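Local coordinates for protein beta-N-acetylhexosaminidase (Thermotoga neapolitana, PDB 5BZA) that probably hydrolyses terminal non-reducing N-acetyl-D-hexosamine residues from N-acetyl-beta-D-hexosaminides, as a member of glycosyl hydrolase family 3, at residues Lys41-Leu46 with Ser454-Phe459; Phe48-Ser53 with Ile325-Glu330; Gly166-Asp171 with Leu175-Asn180. All blocks are in the same frame, centred on the assembly; numbering follows the deposited sequence.

Contact 1: Lys41-Leu46 with Ser454-Phe459; sequences KEYLFL and SVYKSF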
ATOM      1  N   LYS B  41       1.306  -8.991   8.757  1.00 13.10           N
ATOM      2  CA  LYS B  41       1.296  -8.350  10.066  1.00 13.37           C
ATOM      3  C   LYS B  41       2.202  -7.117  10.012  1.00 11.12           C
ATOM      4  O   LYS B  41       3.423  -7.185  10.224  1.00  9.74           O
ATOM      5  CB  LYS B  41       1.717  -9.332  11.165  1.00 14.64           C
ATOM      6  CG  LYS B  41       0.833 -10.643  11.294  1.00 13.94           C
ATOM      7  CD  LYS B  41       1.436 -11.517  12.405  1.00 16.90           C
ATOM      8  CE  LYS B  41       0.694 -12.817  12.639  1.00 16.20           C
ATOM      9  NZ  LYS B  41      -0.741 -12.701  12.255  1.00 20.09           N
ATOM     10  N   GLU B  42       1.594  -5.988   9.658  1.00 13.19           N
ATOM     11  CA  GLU B  42       2.380  -4.786   9.403  1.00 11.50           C
ATOM     12  C   GLU B  42       3.290  -4.427  10.566  1.00 11.88           C
ATOM     13  O   GLU B  42       4.426  -4.034  10.331  1.00 12.27           O
ATOM     14  CB  GLU B  42       1.484  -3.621   9.045  1.00 10.81           C
ATOM     15  CG  GLU B  42       2.277  -2.388   8.614  1.00 13.57           C
ATOM     16  CD  GLU B  42       1.379  -1.321   8.058  1.00 15.39           C
ATOM     17  OE1 GLU B  42       0.531  -0.808   8.831  1.00 19.38           O
ATOM     18  OE2 GLU B  42       1.500  -1.019   6.843  1.00 12.87           O
ATOM     19  N   TYR B  43       2.827  -4.573  11.812  1.00 12.53           N
ATOM     20  CA  TYR B  43       3.720  -4.299  12.934  1.00 11.04           C
ATOM     21  C   TYR B  43       4.962  -5.185  12.819  1.00 13.84           C
ATOM     22  O   TYR B  43       6.095  -4.720  13.066  1.00 13.28           O
ATOM     23  CB  TYR B  43       3.020  -4.497  14.283  1.00 12.25           C
ATOM     24  CG  TYR B  43       2.360  -5.850  14.487  1.00 12.85           C
ATOM     25  CD1 TYR B  43       1.048  -6.067  14.093  1.00 11.67           C
ATOM     26  CD2 TYR B  43       3.045  -6.896  15.111  1.00 12.39           C
ATOM     27  CE1 TYR B  43       0.440  -7.276  14.286  1.00 13.71           C
ATOM     28  CE2 TYR B  43       2.446  -8.126  15.299  1.00 16.42           C
ATOM     29  CZ  TYR B  43       1.136  -8.317  14.883  1.00 16.20           C
ATOM     30  OH  TYR B  43       0.527  -9.557  15.066  1.00 13.50           O
ATOM     31  N   LEU B  44       4.773  -6.451  12.417  1.00 14.25           N
ATOM     32  CA  LEU B  44       5.936  -7.332  12.242  1.00 13.58           C
ATOM     33  C   LEU B  44       6.832  -6.876  11.122  1.00  9.78           C
ATOM     34  O   LEU B  44       8.053  -6.769  11.297  1.00 10.11           O
ATOM     35  CB  LEU B  44       5.522  -8.778  11.961  1.00 17.62           C
ATOM     36  CG  LEU B  44       5.414  -9.825  13.066  1.00 16.23           C
ATOM     37  CD1 LEU B  44       5.637 -11.187  12.398  1.00 14.77           C
ATOM     38  CD2 LEU B  44       6.420  -9.611  14.196  1.00 14.34           C
ATOM     39  N   PHE B  45       6.240  -6.604   9.969  1.00  8.57           N
ATOM     40  CA  PHE B  45       7.006  -6.124   8.825  1.00  8.90           C
ATOM     41  C   PHE B  45       7.875  -4.896   9.187  1.00 10.99           C
ATOM     42  O   PHE B  45       9.106  -4.906   9.011  1.00 11.76           O
ATOM     43  CB  PHE B  45       6.025  -5.838   7.664  1.00  8.39           C
ATOM     44  CG  PHE B  45       6.645  -5.094   6.516  1.00 11.54           C
ATOM     45  CD1 PHE B  45       7.699  -5.647   5.796  1.00 11.57           C
ATOM     46  CD2 PHE B  45       6.209  -3.802   6.190  1.00 12.13           C
ATOM     47  CE1 PHE B  45       8.307  -4.931   4.737  1.00 11.03           C
ATOM     48  CE2 PHE B  45       6.795  -3.077   5.137  1.00 10.85           C
ATOM     49  CZ  PHE B  45       7.857  -3.650   4.417  1.00 10.26           C
ATOM     50  N   LEU B  46       7.259  -3.876   9.795  1.00 11.23           N
ATOM     51  CA  LEU B  46       7.978  -2.660  10.168  1.00 11.07           C
ATOM     52  C   LEU B  46       9.079  -2.914  11.196  1.00 10.24           C
ATOM     53  O   LEU B  46      10.207  -2.371  11.064  1.00  9.92           O
ATOM     54  CB  LEU B  46       6.995  -1.605  10.718  1.00  8.62           C
ATOM     55  CG  LEU B  46       5.959  -1.112   9.725  1.00  9.53           C
ATOM     56  CD1 LEU B  46       4.966  -0.136  10.389  1.00  9.73           C
ATOM     57  CD2 LEU B  46       6.657  -0.454   8.540  1.00 10.95           C
ATOM     58  N   SER B 454       2.611   0.282  17.930  1.00 12.06           N
ATOM     59  CA  SER B 454       2.812   0.935  19.243  1.00 11.83           C
ATOM     60  C   SER B 454       2.520   0.028  20.449  1.00 14.87           C
ATOM     61  O   SER B 454       3.242   0.019  21.447  1.00 12.06           O
ATOM     62  CB  SER B 454       1.935   2.190  19.345  1.00 14.07           C
ATOM     63  OG  SER B 454       2.509   3.249  18.635  1.00 15.60           O
ATOM     64  N   VAL B 455       1.401  -0.676  20.362  1.00 13.35           N
ATOM     65  CA  VAL B 455       1.054  -1.686  21.342  1.00 14.32           C
ATOM     66  C   VAL B 455       2.150  -2.769  21.426  1.00 13.28           C
ATOM     67  O   VAL B 455       2.652  -3.090  22.506  1.00 14.07           O
ATOM     68  CB  VAL B 455      -0.295  -2.284  20.972  1.00 16.09           C
ATOM     69  CG1 VAL B 455      -0.684  -3.406  21.921  1.00 16.31           C
ATOM     70  CG2 VAL B 455      -1.325  -1.182  20.950  1.00 14.51           C
ATOM     71  N   TYR B 456       2.567  -3.258  20.254  1.00 14.04           N
ATOM     72  CA  TYR B 456       3.663  -4.232  20.113  1.00 12.38           C
ATOM     73  C   TYR B 456       4.888  -3.696  20.841  1.00 14.09           C
ATOM     74  O   TYR B 456       5.490  -4.378  21.697  1.00 12.76           O
ATOM     75  CB  TYR B 456       3.937  -4.452  18.614  1.00 11.74           C
ATOM     76  CG  TYR B 456       5.141  -5.271  18.210  1.00 11.81           C
ATOM     77  CD1 TYR B 456       6.424  -4.722  18.214  1.00 14.66           C
ATOM     78  CD2 TYR B 456       4.982  -6.576  17.752  1.00 13.14           C
ATOM     79  CE1 TYR B 456       7.530  -5.471  17.806  1.00 15.45           C
ATOM     80  CE2 TYR B 456       6.076  -7.338  17.329  1.00 15.49           C
ATOM     81  CZ  TYR B 456       7.346  -6.776  17.347  1.00 18.80           C
ATOM     82  OH  TYR B 456       8.415  -7.525  16.928  1.00 14.89           O
ATOM     83  N   LYS B 457       5.220  -2.438  20.570  1.00 15.00           N
ATOM     84  CA  LYS B 457       6.395  -1.865  21.208  1.00 16.18           C
ATOM     85  C   LYS B 457       6.197  -1.699  22.721  1.00 18.67           C
ATOM     86  O   LYS B 457       7.153  -1.829  23.497  1.00 17.92           O
ATOM     87  CB  LYS B 457       6.751  -0.518  20.581  1.00 15.39           C
ATOM     88  CG  LYS B 457       7.428  -0.654  19.234  1.00 14.18           C
ATOM     89  CD  LYS B 457       8.739  -1.442  19.365  1.00 17.31           C
ATOM     90  CE  LYS B 457       9.300  -1.866  18.016  1.00 12.59           C
ATOM     91  NZ  LYS B 457      10.638  -2.494  18.149  1.00 15.20           N
ATOM     92  N   SER B 458       4.957  -1.460  23.152  1.00 17.73           N
ATOM     93  CA  SER B 458       4.703  -1.286  24.589  1.00 18.29           C
ATOM     94  C   SER B 458       4.909  -2.637  25.294  1.00 20.37           C
ATOM     95  O   SER B 458       5.500  -2.675  26.387  1.00 17.05           O
ATOM     96  CB  SER B 458       3.310  -0.685  24.843  1.00 15.77           C
ATOM     97  OG  SER B 458       2.268  -1.646  24.888  1.00 15.74           O
ATOM     98  N   PHE B 459       4.501  -3.741  24.654  1.00 16.19           N
ATOM     99  CA  PHE B 459       4.745  -5.054  25.255  1.00 13.18           C
ATOM    100  C   PHE B 459       6.247  -5.321  25.317  1.00 17.21           C
ATOM    101  O   PHE B 459       6.766  -5.839  26.328  1.00 18.68           O
ATOM    102  CB  PHE B 459       4.014  -6.169  24.502  1.00 10.16           C
ATOM    103  CG  PHE B 459       2.525  -6.027  24.527  1.00 11.48           C
ATOM    104  CD1 PHE B 459       1.881  -5.528  25.658  1.00 12.24           C
ATOM    105  CD2 PHE B 459       1.765  -6.360  23.427  1.00 11.87           C
ATOM    106  CE1 PHE B 459       0.521  -5.378  25.685  1.00 14.44           C
ATOM    107  CE2 PHE B 459       0.386  -6.222  23.446  1.00 11.12           C
ATOM    108  CZ  PHE B 459      -0.240  -5.733  24.579  1.00 12.71           C
TER

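Contact 2: Phe48-Ser53 with Ile325-Glu330; sequences FMNFLS and IAEVAE. With CD (cadmium ion), chain S.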
ATOM      1  N   PHE B  48      10.664  -5.748  11.640  1.00 10.91           N
ATOM      2  CA  PHE B  48      11.707  -6.481  10.868  1.00 10.66           C
ATOM      3  C   PHE B  48      12.571  -5.495  10.051  1.00 10.03           C
ATOM      4  O   PHE B  48      13.796  -5.529  10.135  1.00  7.96           O
ATOM      5  CB  PHE B  48      11.038  -7.526   9.950  1.00  8.55           C
ATOM      6  CG  PHE B  48      11.967  -8.608   9.405  1.00 11.96           C
ATOM      7  CD1 PHE B  48      13.283  -8.720   9.822  1.00  9.12           C
ATOM      8  CD2 PHE B  48      11.466  -9.553   8.501  1.00 10.15           C
ATOM      9  CE1 PHE B  48      14.099  -9.750   9.345  1.00  9.74           C
ATOM     10  CE2 PHE B  48      12.256 -10.578   8.018  1.00  8.26           C
ATOM     11  CZ  PHE B  48      13.582 -10.678   8.434  1.00  9.91           C
ATOM     12  N   MET B  49      11.945  -4.602   9.278  1.00  6.49           N
ATOM     13  CA  MET B  49      12.718  -3.606   8.523  1.00 11.73           C
ATOM     14  C   MET B  49      13.640  -2.771   9.450  1.00 12.66           C
ATOM     15  O   MET B  49      14.802  -2.489   9.111  1.00 13.91           O
ATOM     16  CB  MET B  49      11.796  -2.667   7.745  1.00  9.21           C
ATOM     17  CG  MET B  49      11.084  -3.347   6.630  1.00 14.89           C
ATOM     18  SD  MET B  49      12.124  -4.194   5.380  1.00 13.56           S
ATOM     19  CE  MET B  49      13.072  -2.840   4.715  1.00 12.01           C
ATOM     20  N   ASN B  50      13.127  -2.402  10.622  1.00 12.53           N
ATOM     21  CA  ASN B  50      13.937  -1.678  11.600  1.00 15.70           C
ATOM     22  C   ASN B  50      15.137  -2.537  12.093  1.00 13.90           C
ATOM     23  O   ASN B  50      16.273  -2.072  12.187  1.00  7.60           O
ATOM     24  CB  ASN B  50      13.051  -1.234  12.787  1.00 15.07           C
ATOM     25  CG  ASN B  50      13.735  -0.248  13.684  1.00 15.53           C
ATOM     26  OD1 ASN B  50      14.364   0.699  13.210  1.00 25.86           O
ATOM     27  ND2 ASN B  50      13.583  -0.422  14.986  1.00 22.01           N
ATOM     28  N   PHE B  51      14.866  -3.789  12.448  1.00 14.53           N
ATOM     29  CA  PHE B  51      15.933  -4.727  12.750  1.00 14.14           C
ATOM     30  C   PHE B  51      16.976  -4.819  11.602  1.00 16.38           C
ATOM     31  O   PHE B  51      18.201  -4.813  11.855  1.00 15.22           O
ATOM     32  CB  PHE B  51      15.351  -6.102  13.072  1.00 13.35           C
ATOM     33  CG  PHE B  51      16.387  -7.140  13.334  1.00 14.50           C
ATOM     34  CD1 PHE B  51      16.977  -7.245  14.580  1.00 15.76           C
ATOM     35  CD2 PHE B  51      16.798  -7.997  12.312  1.00 17.07           C
ATOM     36  CE1 PHE B  51      17.952  -8.195  14.813  1.00 17.82           C
ATOM     37  CE2 PHE B  51      17.775  -8.961  12.532  1.00 18.03           C
ATOM     38  CZ  PHE B  51      18.355  -9.063  13.782  1.00 19.85           C
ATOM     39  N   LEU B  52      16.520  -4.908  10.354  1.00 12.83           N
ATOM     40  CA  LEU B  52      17.465  -5.093   9.245  1.00 13.77           C
ATOM     41  C   LEU B  52      18.357  -3.874   9.089  1.00 15.25           C
ATOM     42  O   LEU B  52      19.556  -4.018   8.830  1.00 14.88           O
ATOM     43  CB  LEU B  52      16.726  -5.386   7.932  1.00 13.19           C
ATOM     44  CG  LEU B  52      15.992  -6.738   7.909  1.00 13.11           C
ATOM     45  CD1 LEU B  52      15.097  -6.887   6.656  1.00 10.76           C
ATOM     46  CD2 LEU B  52      16.994  -7.850   8.015  1.00 10.21           C
ATOM     47  N   SER B  53      17.796  -2.679   9.319  1.00 15.89           N
ATOM     48  CA  SER B  53      18.579  -1.421   9.174  1.00 15.60           C
ATOM     49  C   SER B  53      19.780  -1.326  10.130  1.00 16.74           C
ATOM     50  O   SER B  53      20.750  -0.596   9.886  1.00 20.37           O
ATOM     51  CB  SER B  53      17.689  -0.209   9.381  1.00 19.37           C
ATOM     52  OG  SER B  53      17.520   0.035  10.776  1.00 21.34           O
ATOM     53  N   ILE B 325       9.193   3.805  11.175  1.00 10.98           N
ATOM     54  CA  ILE B 325       7.902   3.807  11.865  1.00 10.09           C
ATOM     55  C   ILE B 325       8.013   2.980  13.167  1.00 10.36           C
ATOM     56  O   ILE B 325       7.640   3.443  14.272  1.00 11.09           O
ATOM     57  CB  ILE B 325       6.809   3.299  10.936  1.00  9.23           C
ATOM     58  CG1 ILE B 325       6.712   4.286   9.759  1.00 12.90           C
ATOM     59  CG2 ILE B 325       5.483   3.131  11.685  1.00  9.75           C
ATOM     60  CD1 ILE B 325       5.710   3.891   8.633  1.00 11.67           C
ATOM     61  N   ALA B 326       8.633   1.814  13.053  1.00 11.29           N
ATOM     62  CA  ALA B 326       8.869   0.991  14.239  1.00 12.35           C
ATOM     63  C   ALA B 326       9.629   1.822  15.289  1.00 12.87           C
ATOM     64  O   ALA B 326       9.275   1.847  16.479  1.00 16.01           O
ATOM     65  CB  ALA B 326       9.663  -0.315  13.862  1.00 10.98           C
ATOM     66  N   GLU B 327      10.612   2.576  14.807  1.00 14.02           N
ATOM     67  CA  GLU B 327      11.483   3.347  15.664  1.00 16.54           C
ATOM     68  C   GLU B 327      10.687   4.421  16.413  1.00 17.47           C
ATOM     69  O   GLU B 327      10.837   4.592  17.630  1.00 14.48           O
ATOM     70  CB  GLU B 327      12.588   3.987  14.839  1.00 17.02           C
ATOM     71  CG  GLU B 327      13.597   4.717  15.664  1.00 22.64           C
ATOM     72  CD  GLU B 327      14.490   3.802  16.436  1.00 31.23           C
ATOM     73  OE1 GLU B 327      14.295   2.559  16.355  1.00 33.19           O
ATOM     74  OE2 GLU B 327      15.357   4.336  17.169  1.00 31.79           O
ATOM     75  N   VAL B 328       9.815   5.105  15.680  1.00 13.68           N
ATOM     76  CA  VAL B 328       9.019   6.180  16.263  1.00 12.55           C
ATOM     77  C   VAL B 328       8.172   5.546  17.342  1.00 15.08           C
ATOM     78  O   VAL B 328       8.119   6.058  18.484  1.00 17.13           O
ATOM     79  CB  VAL B 328       8.143   6.888  15.176  1.00 11.44           C
ATOM     80  CG1 VAL B 328       6.993   7.697  15.761  1.00 10.81           C
ATOM     81  CG2 VAL B 328       9.019   7.760  14.273  1.00 12.60           C
ATOM     82  N   ALA B 329       7.557   4.406  16.996  1.00 12.42           N
ATOM     83  CA  ALA B 329       6.617   3.763  17.900  1.00 13.22           C
ATOM     84  C   ALA B 329       7.389   3.410  19.144  1.00 13.54           C
ATOM     85  O   ALA B 329       6.908   3.606  20.278  1.00 15.52           O
ATOM     86  CB  ALA B 329       5.979   2.529  17.263  1.00 12.67           C
ATOM     87  N   GLU B 330       8.632   2.984  18.942  1.00 14.21           N
ATOM     88  CA  GLU B 330       9.465   2.551  20.063  1.00 16.88           C
ATOM     89  C   GLU B 330       9.781   3.740  20.999  1.00 18.89           C
ATOM     90  O   GLU B 330       9.761   3.602  22.212  1.00 18.39           O
ATOM     91  CB  GLU B 330      10.735   1.849  19.540  1.00 19.50           C
ATOM     92  CG  GLU B 330      11.752   1.467  20.598  1.00 25.61           C
ATOM     93  CD  GLU B 330      12.800   0.395  20.165  1.00 33.15           C
ATOM     94  OE1 GLU B 330      12.722  -0.279  19.076  1.00 29.41           O
ATOM     95  OE2 GLU B 330      13.753   0.235  20.959  1.00 41.87           O
TER
HETATM   96 CD    CD S 507      15.514   1.694  18.600  1.00 71.18          CD

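Contact 3: Gly166-Asp171 with Leu175-Asn180; sequences GKTADD and LLPTVN. With CD (cadmium ion), chain O.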
ATOM      1  N   GLY B 166       8.163 -22.926 -18.622  1.00 11.13           N
ATOM      2  CA  GLY B 166       6.822 -22.845 -19.151  1.00 11.12           C
ATOM      3  C   GLY B 166       6.264 -24.114 -19.773  1.00 13.81           C
ATOM      4  O   GLY B 166       5.040 -24.335 -19.732  1.00 18.07           O
ATOM      5  N   LYS B 167       7.151 -24.982 -20.261  1.00 13.42           N
ATOM      6  CA  LYS B 167       6.768 -26.118 -21.107  1.00 14.30           C
ATOM      7  C   LYS B 167       6.566 -27.403 -20.338  1.00 16.36           C
ATOM      8  O   LYS B 167       6.773 -28.476 -20.892  1.00 22.90           O
ATOM      9  CB  LYS B 167       7.822 -26.364 -22.180  1.00 13.86           C
ATOM     10  CG  LYS B 167       7.691 -25.517 -23.394  1.00 12.50           C
ATOM     11  CD  LYS B 167       9.052 -25.484 -24.057  1.00 17.67           C
ATOM     12  CE  LYS B 167       8.966 -25.141 -25.522  1.00 16.16           C
ATOM     13  NZ  LYS B 167       8.538 -23.796 -25.780  1.00 12.03           N
ATOM     14  N   THR B 168       6.330 -27.301 -19.041  1.00 17.28           N
ATOM     15  CA  THR B 168       5.971 -28.444 -18.230  1.00 19.80           C
ATOM     16  C   THR B 168       4.644 -28.178 -17.538  1.00 25.07           C
ATOM     17  O   THR B 168       4.317 -27.017 -17.229  1.00 24.36           O
ATOM     18  CB  THR B 168       7.039 -28.741 -17.174  1.00 21.13           C
ATOM     19  OG1 THR B 168       6.543 -29.735 -16.274  1.00 26.07           O
ATOM     20  CG2 THR B 168       7.350 -27.478 -16.380  1.00 20.07           C
ATOM     21  N   ALA B 169       3.864 -29.235 -17.307  1.00 29.01           N
ATOM     22  CA  ALA B 169       2.580 -29.079 -16.606  1.00 33.17           C
ATOM     23  C   ALA B 169       2.788 -29.272 -15.105  1.00 31.47           C
ATOM     24  O   ALA B 169       1.952 -28.899 -14.285  1.00 36.14           O
ATOM     25  CB  ALA B 169       1.542 -30.056 -17.133  1.00 32.01           C
ATOM     26  N   ASP B 170       3.941 -29.826 -14.761  1.00 29.72           N
ATOM     27  CA  ASP B 170       4.275 -30.130 -13.381  1.00 28.22           C
ATOM     28  C   ASP B 170       4.837 -28.958 -12.569  1.00 30.09           C
ATOM     29  O   ASP B 170       5.478 -28.039 -13.101  1.00 26.78           O
ATOM     30  CB  ASP B 170       5.238 -31.297 -13.370  1.00 28.36           C
ATOM     31  CG  ASP B 170       4.543 -32.600 -13.694  1.00 32.81           C
ATOM     32  OD1 ASP B 170       3.431 -32.809 -13.169  1.00 29.78           O
ATOM     33  OD2 ASP B 170       5.085 -33.387 -14.499  1.00 35.57           O
ATOM     34  N   ASP B 171       4.553 -29.011 -11.273  1.00 30.40           N
ATOM     35  CA  ASP B 171       4.913 -27.979 -10.312  1.00 29.90           C
ATOM     36  C   ASP B 171       6.079 -28.373  -9.385  1.00 27.32           C
ATOM     37  O   ASP B 171       5.969 -29.358  -8.658  1.00 25.93           O
ATOM     38  CB  ASP B 171       3.647 -27.668  -9.499  1.00 32.38           C
ATOM     39  CG  ASP B 171       3.805 -26.488  -8.584  1.00 37.90           C
ATOM     40  OD1 ASP B 171       4.808 -26.465  -7.827  1.00 36.16           O
ATOM     41  OD2 ASP B 171       2.906 -25.599  -8.611  1.00 41.50           O
ATOM     42  N   LEU B 175       6.751 -32.121  -7.413  1.00 32.59           N
ATOM     43  CA  LEU B 175       7.716 -33.100  -7.942  1.00 30.58           C
ATOM     44  C   LEU B 175       8.726 -32.386  -8.839  1.00 29.99           C
ATOM     45  O   LEU B 175       8.651 -31.162  -9.024  1.00 28.69           O
ATOM     46  CB  LEU B 175       7.015 -34.233  -8.709  1.00 28.20           C
ATOM     47  CG  LEU B 175       5.912 -33.762  -9.667  1.00 33.05           C
ATOM     48  CD1 LEU B 175       6.479 -33.519 -11.037  1.00 29.92           C
ATOM     49  CD2 LEU B 175       4.793 -34.800  -9.758  1.00 33.55           C
ATOM     50  N   LEU B 176       9.677 -33.141  -9.376  1.00 26.25           N
ATOM     51  CA  LEU B 176      10.634 -32.588 -10.315  1.00 22.48           C
ATOM     52  C   LEU B 176       9.981 -32.584 -11.698  1.00 23.26           C
ATOM     53  O   LEU B 176       9.781 -33.637 -12.288  1.00 23.74           O
ATOM     54  CB  LEU B 176      11.934 -33.412 -10.300  1.00 20.75           C
ATOM     55  CG  LEU B 176      13.069 -33.019 -11.257  1.00 19.43           C
ATOM     56  CD1 LEU B 176      13.437 -31.565 -10.978  1.00 13.85           C
ATOM     57  CD2 LEU B 176      14.300 -33.966 -11.115  1.00 16.56           C
ATOM     58  N   PRO B 177       9.634 -31.391 -12.218  1.00 21.28           N
ATOM     59  CA  PRO B 177       8.998 -31.418 -13.538  1.00 18.78           C
ATOM     60  C   PRO B 177      10.025 -31.710 -14.618  1.00 15.56           C
ATOM     61  O   PRO B 177      11.229 -31.663 -14.359  1.00 13.17           O
ATOM     62  CB  PRO B 177       8.408 -30.003 -13.683  1.00 19.18           C
ATOM     63  CG  PRO B 177       8.449 -29.406 -12.276  1.00 18.67           C
ATOM     64  CD  PRO B 177       9.645 -30.028 -11.644  1.00 17.47           C
ATOM     65  N   THR B 178       9.533 -32.009 -15.811  1.00 11.91           N
ATOM     66  CA  THR B 178      10.368 -32.295 -16.958  1.00 13.62           C
ATOM     67  C   THR B 178       9.960 -31.458 -18.168  1.00 13.66           C
ATOM     68  O   THR B 178       8.767 -31.334 -18.469  1.00 10.02           O
ATOM     69  CB  THR B 178      10.296 -33.804 -17.285  1.00 17.85           C
ATOM     70  OG1 THR B 178      11.059 -34.515 -16.301  1.00 18.40           O
ATOM     71  CG2 THR B 178      10.851 -34.101 -18.672  1.00 11.98           C
ATOM     72  N   VAL B 179      10.934 -30.844 -18.832  1.00 11.28           N
ATOM     73  CA  VAL B 179      10.680 -30.158 -20.115  1.00 12.99           C
ATOM     74  C   VAL B 179      11.430 -30.927 -21.211  1.00 13.52           C
ATOM     75  O   VAL B 179      12.631 -31.157 -21.089  1.00 11.40           O
ATOM     76  CB  VAL B 179      11.119 -28.680 -20.075  1.00 12.44           C
ATOM     77  CG1 VAL B 179      11.306 -28.101 -21.450  1.00  9.42           C
ATOM     78  CG2 VAL B 179      10.105 -27.852 -19.254  1.00 15.27           C
ATOM     79  N   ASN B 180      10.735 -31.337 -22.268  1.00 13.70           N
ATOM     80  CA  ASN B 180      11.358 -32.277 -23.234  1.00 17.54           C
ATOM     81  C   ASN B 180      12.046 -31.568 -24.366  1.00 17.01           C
ATOM     82  O   ASN B 180      12.588 -32.222 -25.261  1.00 14.14           O
ATOM     83  CB  ASN B 180      10.316 -33.194 -23.853  1.00 14.68           C
ATOM     84  CG  ASN B 180       9.739 -34.134 -22.871  1.00 21.52           C
ATOM     85  OD1 ASN B 180      10.453 -34.734 -22.047  1.00 21.33           O
ATOM     86  ND2 ASN B 180       8.415 -34.235 -22.895  1.00 21.50           N
TER
HETATM   87 CD    CD O 503       4.058 -24.160  -6.735  1.00 56.99          CD
HETATM   88  O   HOH W   1       8.044 -30.583 -22.423  1.00 17.46           O
HETATM   89  O   HOH W   2       7.096 -32.760 -15.999  1.00 28.69           O

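Contact 1: Lys41-Leu46 with Ser454-Phe459
Tyr-43 and Tyr-456 carry this helix-to-helix contact, and all of it is apolar. Their side chains cross at about a right angle and meet at their CD2 atoms, where Tyr-43 CD2 comes within 3.3 Å of Tyr-456 CD2, a tight approach. The two rings meet obliquely, planes inclined at 46° and centroids 5.6 Å apart. Further round the Tyr-456 ring, the CD2 methyl of Leu-44 lies 3.9 Å from Tyr-456 CE2, so that ring is gripped by two consecutive residues of helix 42-54. Tyr-456 reaches across because its CG is anti to the backbone N (chi1 172°). The meeting joins two domains: helix 42-54 belongs to the N-terminal, TIM-barrel part of this family 3 enzyme, and helix 452-463 to the C-terminal domain. Helix 364-377 flanks both rings through Val-373, and Phe-377 meets Tyr-456 edge-to-face. Within its own segment Tyr-43 has one face overlain near its rim by Lys-41 CB, 3.8 Å above the plane. The phenol ends are polar: the hydroxyl of Tyr-43 hydrogen-bonds Glu-372, while that of Tyr-456 bonds Asp-47, which follows the first segment on helix 42-54 and is also bridged by Lys-457.

Contact 2: Phe48-Ser53 with Ile325-Glu330
Asn-50 points from helix 42-54 at the flank of helix 323-331, where its CB rests 3.7 Å from the CB of Ala-326 and its amide goes on to Glu-327. The Asn-50 and Glu-327 side chains cross at about a right angle, and the amide and carboxylate planes are 57° apart. Only one N-H is used across the contact: Asn-50 ND2 donates weakly to Glu-327 OE1, 3.4 Å away and bent to 149°. A chi1 of -168° swings the amide out past the Ala-326 methyl. The axes of the two segments, nearly perpendicular, pass 9.2 Å apart, joining the barrel's helix 42-54 to the helix that leads on to the C-terminal domain. Glu-327 OE1 also binds a cadmium ion at 2.7 Å, a site in which Arg-54 takes part, while OE2 makes salt bridges to Arg-331 and Arg-54. Glu-330, extended beyond CG, brings its carboxylate close to the metal, but OE2 stays 3.3 Å from the cadmium, and OE1 is bridged to Lys-457. With an alanine here the CB contact would stay, but Glu-327 OE1 would probably lose this weak N-H and a gap open beside the carboxylate. Phe-91 of the second subunit packs against Glu-327.

Contact 3: Gly166-Asp171 with Leu175-Asn180
The loop that follows barrel strand 156-162 doubles back on itself here, bringing Thr-168 and Asp-170 against Pro-177, consistent with the loop that in NagZ-type family 3 enzymes carries a catalytic Asp-His pair. The two limbs run antiparallel but form no regular ladder. One direct bond joins them, Leu-175 N to Asp-171 O at 3.1 Å (167°), closing the bend. Leu-175 CD1 lies 3.4 Å from Asp-170 CG. Thr-168 has OG1 anti to its own N (chi1 171°), which brings OG1 to 3.2 Å from Pro-177 CB and lets it accept from Asp-170 N in an ST turn. Val-179 CG2 packs 3.7 Å from Lys-167 C, its CG1 against Lys-167 CB. One water donates to Asp-170 OD2 at 2.6 Å, accepts from Thr-178 N and also bonds Thr-168 OG1; another links Lys-167 O to Asn-180 N. The CB of Asp-171 points away from the return limb, and its carboxylate chelates a cadmium ion through OD1 (2.7 Å) and OD2 (2.6 Å), with His-173 as partner. Backbone hydrogen bonds of Pro-177 and Val-179 with Lys-212 fasten the return limb beyond strand 205-208, while Lys-167 salt-bridges Glu-189, just beyond helix 183-188.

Contacts 1 and 2 are neighbours, their centres 9 Å apart, and both draw on helix 42-54: its start meets the C-terminal domain at 454-459, its later turns meet helix 323-331. Both are buried, both lie beside the second subunit, and Lys-457 joins them through its salt bridge to Glu-330. Their chemistry still differs, aromatic and apolar in the first, amide, carboxylate and metal in the second. Contact 3 lies across the chain's centre, about 24 Å from either at the nearest atoms, in a partly exposed loop that the second subunit does not touch. There packing round a proline and a valine is joined by two bridging waters and one backbone bond, and its cadmium sits at a bend rather than between helices.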